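Local coordinates for protein endo-1,4-beta-xylanase D (Paenibacillus polymyxa, PDB 1W0N) that probably binds xylan in a calcium-dependent manner, serving as the family 36 carbohydrate-binding module of a xylan-degrading enzyme, at residues A[15-20]-A[122-127]; A[32-37]-A[60-65]. One frame throughout, in Å; residues are numbered along the deposited sequence. Where two conformers were deposited one is given.

Contacts 1 and 2 lie about 7 Å apart, centre to centre, on the same side of the all-β module, and strand 122-130 connects them. In the sheet that holds both, this strand pairs antiparallel with 13-16, 36-39 and 56-65, so 15-20, 32-37 and 60-65 each lie on, or run into or from, a strand paired with it. Along the chain, both segments of contact 2 fall between 15-20 and 122-127. The calcium ion and its water belong to both: contact 1 supplies Glu16, Glu18 and Asp125, contact 2 the carbonyl of Asp35. Distant parts of the sequence thus meet at one metal, consistent with a structural calcium site. The bound magnesium ion marks a separate site, with Tyr40 and Asp121.

Contact 1. Residues A[15-20]-A[122-127]; sequences VEAENM and AYVDFI. With CA (calcium ion), chain B.
Glu16 and Glu18 meet Asp125 at the calcium ion. Glu16 binds through OE1 alone, 2.3 Å from the calcium, whereas Glu18 grips it with both carboxylate oxygens. Asp125 contributes twice, through its backbone O and through OD1, the latter 2.3 Å from the calcium; a water and the carbonyl of Asp35 bring the ligands to seven. With CG of Asp125 anti to its backbone N (chi1 -176°) and beside the carbonyl carbon, OD1 and the backbone O can bind the same ion. OD2, not on the metal, is salt-bridged to Arg62. Glu16 OE1 also lies at the edge of the Phe126 ring, the carboxylate and ring planes 80° apart.

Backbone hydrogen bonds join Val15 and Ile127 reciprocally, N to O at 2.9 Å in each direction, as an antiparallel hydrogen-bonded pair. This ladder puts the edge strand 13-16 beside strand 122-130 of a β-sandwich module; Glu16 and Phe126 form the next, non-hydrogen-bonded pair. At the 3-10 turn that follows, Ala17 N donates to Asp125 O at 3.1 Å from above the carbonyl plane, so this oxygen serves both the metal and an N-H.

Inward, Met20 CE reaches Ile127 CG2 at 3.6 Å, the side chains crossing at about a right angle.

Contact 2. Residues A[32-37]-A[60-65]; sequences APFDGV and SVRGAS. With CA (calcium ion), chain B.
Ala64 N comes to the edge of the Phe34 ring near its plane, 4.1 Å from CZ, while Pro33 CG covers one face, 4.0 Å above the plane and offset toward the rim. Gly63 CA approaches obliquely, 3.9 Å from Phe34 CZ. Also oblique is the Arg62 guanidinium, whose NH1 sits 3.7 Å from Phe34 CD2. The two flat groups are turned 49° against each other and their side chains run past one another in opposite directions. The Arg62 chain, extended from CG to NE, carries the guanidinium out from its strand to the Phe34 ring.

Pro33 follows a cis peptide bond, and its CG also touches Ala64 CB at 4.1 Å. Residues 32-35 form a loop that packs against strand 56-65 just before the chain enters strand 36-39. Tyr123 of the intervening strand 122-130 touches both Pro33 and Phe34.

No hydrogen bond joins the two segments, and the ring and proline make van der Waals contacts. The polar partner of Arg62 is instead a calcium ligand, Asp125, while Asp35 O binds the same ion at 2.3 Å. Phe34 therefore packs beside a second-shell arginine, whose positive charge probably offsets part of the negative charge gathered around the calcium.

Contact 1. Residues A[15-20]-A[122-127]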
# COMPACT_ATOMS: atom_id res chain seq x y z
N VAL A 15 4.11 2.58 -9.36
CA VAL A 15 2.80 3.22 -9.50
C VAL A 15 2.59 4.13 -8.30
O VAL A 15 2.73 3.72 -7.14
CB VAL A 15 1.67 2.18 -9.61
CG1 VAL A 15 0.32 2.87 -9.74
CG2 VAL A 15 1.91 1.27 -10.80
N GLU A 16 2.29 5.40 -8.58
CA GLU A 16 2.05 6.38 -7.53
C GLU A 16 0.68 6.16 -6.92
O GLU A 16 -0.32 5.97 -7.63
CB GLU A 16 2.13 7.78 -8.12
CG GLU A 16 3.48 8.16 -8.69
CD GLU A 16 4.58 8.33 -7.66
OE1 GLU A 16 4.27 8.41 -6.46
OE2 GLU A 16 5.76 8.41 -8.06
N ALA A 17 0.58 6.19 -5.58
CA ALA A 17 -0.69 5.99 -4.92
C ALA A 17 -1.74 7.00 -5.38
O ALA A 17 -2.92 6.67 -5.53
CB ALA A 17 -0.52 6.04 -3.41
N GLU A 18 -1.30 8.24 -5.58
CA GLU A 18 -2.18 9.32 -5.96
C GLU A 18 -2.76 9.14 -7.37
O GLU A 18 -3.68 9.88 -7.73
CB GLU A 18 -1.47 10.67 -5.81
CG GLU A 18 -0.20 10.88 -6.62
CD GLU A 18 1.10 10.44 -5.95
OE1 GLU A 18 1.09 9.46 -5.15
OE2 GLU A 18 2.16 11.04 -6.23
N ASN A 19 -2.26 8.17 -8.14
CA ASN A 19 -2.81 7.84 -9.45
C ASN A 19 -3.71 6.61 -9.44
O ASN A 19 -4.23 6.20 -10.49
CB ASN A 19 -1.68 7.66 -10.46
CG ASN A 19 -0.94 8.94 -10.72
OD1 ASN A 19 -1.50 10.04 -10.58
ND2 ASN A 19 0.31 8.83 -11.13
N MET A 20 -3.93 6.02 -8.27
CA MET A 20 -4.77 4.84 -8.12
C MET A 20 -6.21 5.24 -7.86
O MET A 20 -6.53 6.40 -7.60
CB MET A 20 -4.24 3.99 -6.95
CG MET A 20 -2.84 3.47 -7.17
SD MET A 20 -2.35 2.51 -5.74
CE MET A 20 -0.62 2.20 -6.12
N ALA A 122 -2.08 5.59 7.81
CA ALA A 122 -0.97 5.37 6.90
C ALA A 122 -1.00 6.37 5.76
O ALA A 122 -2.04 6.60 5.13
CB ALA A 122 -1.00 3.98 6.32
N TYR A 123 0.16 6.92 5.47
CA TYR A 123 0.39 7.71 4.29
C TYR A 123 1.14 6.83 3.30
O TYR A 123 2.17 6.23 3.68
CB TYR A 123 1.21 8.94 4.65
CG TYR A 123 0.63 9.79 5.76
CD1 TYR A 123 -0.71 10.14 5.78
CD2 TYR A 123 1.44 10.30 6.76
CE1 TYR A 123 -1.24 10.97 6.77
CE2 TYR A 123 0.94 11.14 7.74
CZ TYR A 123 -0.40 11.47 7.74
OH TYR A 123 -0.91 12.31 8.70
N VAL A 124 0.67 6.81 2.05
CA VAL A 124 1.23 5.91 1.04
C VAL A 124 1.70 6.77 -0.11
O VAL A 124 0.92 7.59 -0.64
CB VAL A 124 0.11 4.93 0.57
CG1 VAL A 124 0.66 3.97 -0.42
CG2 VAL A 124 -0.45 4.13 1.75
N ASP A 125 2.96 6.59 -0.50
CA ASP A 125 3.55 7.41 -1.57
C ASP A 125 3.44 6.70 -2.93
O ASP A 125 2.90 7.25 -3.89
CB ASP A 125 5.00 7.71 -1.18
CG ASP A 125 5.73 8.63 -2.13
OD1 ASP A 125 5.13 9.05 -3.14
OD2 ASP A 125 6.92 8.94 -1.88
N PHE A 126 3.96 5.48 -2.99
CA PHE A 126 3.98 4.70 -4.22
C PHE A 126 4.23 3.24 -3.86
O PHE A 126 4.66 2.92 -2.74
CB PHE A 126 5.08 5.19 -5.19
CG PHE A 126 6.48 5.09 -4.66
CD1 PHE A 126 7.16 3.86 -4.60
CD2 PHE A 126 7.14 6.25 -4.25
CE1 PHE A 126 8.47 3.78 -4.13
CE2 PHE A 126 8.47 6.18 -3.81
CZ PHE A 126 9.12 4.94 -3.74
N ILE A 127 3.99 2.38 -4.86
CA ILE A 127 4.34 0.97 -4.81
C ILE A 127 5.29 0.68 -5.96
O ILE A 127 5.19 1.28 -7.03
CB ILE A 127 3.07 0.08 -4.88
CG1 ILE A 127 3.38 -1.39 -4.59
CG2 ILE A 127 2.34 0.24 -6.21
CD1 ILE A 127 2.16 -2.20 -4.18
CA CA B . 3.50 9.59 -4.65
O HOH W 1 5.18 11.25 -5.21

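Contact 2. Residues A[32-37]-A[60-65]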
# COMPACT_ATOMS: atom_id res chain seq x y z
N ALA A 32 1.40 16.11 2.00
CA ALA A 32 2.38 15.92 3.07
C ALA A 32 2.06 14.60 3.76
O ALA A 32 0.89 14.26 3.96
CB ALA A 32 2.32 17.06 4.07
N PRO A 33 3.10 13.83 4.13
CA PRO A 33 4.53 14.13 4.00
C PRO A 33 5.14 13.81 2.62
O PRO A 33 6.35 13.82 2.47
CB PRO A 33 5.16 13.25 5.08
CG PRO A 33 4.27 12.02 5.11
CD PRO A 33 2.87 12.58 4.87
N PHE A 34 4.27 13.55 1.64
CA PHE A 34 4.65 13.39 0.24
C PHE A 34 3.33 13.45 -0.53
O PHE A 34 2.25 13.41 0.04
CB PHE A 34 5.42 12.08 -0.02
CG PHE A 34 4.90 10.91 0.77
CD1 PHE A 34 3.59 10.46 0.61
CD2 PHE A 34 5.70 10.27 1.70
CE1 PHE A 34 3.09 9.41 1.37
CE2 PHE A 34 5.22 9.19 2.45
CZ PHE A 34 3.91 8.78 2.30
N ASP A 35 3.44 13.54 -1.87
CA ASP A 35 2.27 13.37 -2.71
C ASP A 35 1.88 11.89 -2.69
O ASP A 35 2.70 11.01 -2.98
CB ASP A 35 2.54 13.86 -4.12
CG ASP A 35 2.83 15.35 -4.11
OD1 ASP A 35 1.96 16.11 -3.65
OD2 ASP A 35 3.93 15.80 -4.45
N GLY A 36 0.66 11.61 -2.29
CA GLY A 36 0.25 10.23 -2.08
C GLY A 36 -1.19 10.19 -1.65
O GLY A 36 -1.99 11.07 -2.02
N VAL A 37 -1.55 9.16 -0.88
CA VAL A 37 -2.89 8.97 -0.37
C VAL A 37 -2.79 8.60 1.10
O VAL A 37 -1.90 7.83 1.49
CB VAL A 37 -3.67 7.90 -1.17
CG1 VAL A 37 -5.07 7.68 -0.61
CG2 VAL A 37 -3.75 8.30 -2.64
N SER A 60 7.83 -3.17 -2.88
CA SER A 60 8.17 -2.14 -1.91
C SER A 60 7.12 -1.04 -1.96
O SER A 60 6.57 -0.72 -3.01
CB SER A 60 9.55 -1.57 -2.16
OG SER A 60 10.59 -2.48 -1.83
N VAL A 61 6.87 -0.45 -0.79
CA VAL A 61 5.98 0.70 -0.67
C VAL A 61 6.71 1.73 0.18
O VAL A 61 7.24 1.40 1.25
CB VAL A 61 4.62 0.33 -0.04
CG1 VAL A 61 3.80 1.58 0.30
CG2 VAL A 61 3.84 -0.55 -1.00
N ARG A 62 6.74 2.98 -0.31
CA ARG A 62 7.20 4.09 0.51
C ARG A 62 5.98 4.67 1.24
O ARG A 62 4.97 4.96 0.61
CB ARG A 62 7.89 5.16 -0.32
CG ARG A 62 8.43 6.30 0.52
CD ARG A 62 9.35 7.21 -0.26
NE ARG A 62 10.01 8.19 0.59
CZ ARG A 62 9.81 9.51 0.59
NH1 ARG A 62 8.87 10.08 -0.15
NH2 ARG A 62 10.59 10.29 1.37
N GLY A 63 6.10 4.78 2.56
CA GLY A 63 4.98 5.21 3.37
C GLY A 63 5.45 5.81 4.68
O GLY A 63 6.64 5.87 4.97
N ALA A 64 4.47 6.26 5.47
CA ALA A 64 4.75 6.84 6.78
C ALA A 64 3.52 6.68 7.65
O ALA A 64 2.42 6.42 7.16
CB ALA A 64 5.12 8.33 6.65
N SER A 65 3.72 6.84 8.96
CA SER A 65 2.62 6.89 9.91
C SER A 65 2.22 8.34 10.19
O SER A 65 3.04 9.26 10.12
CB SER A 65 3.09 6.25 11.21
OG SER A 65 2.05 6.28 12.17
CA CA B . 3.50 9.59 -4.65
O HOH W 1 5.18 11.25 -5.21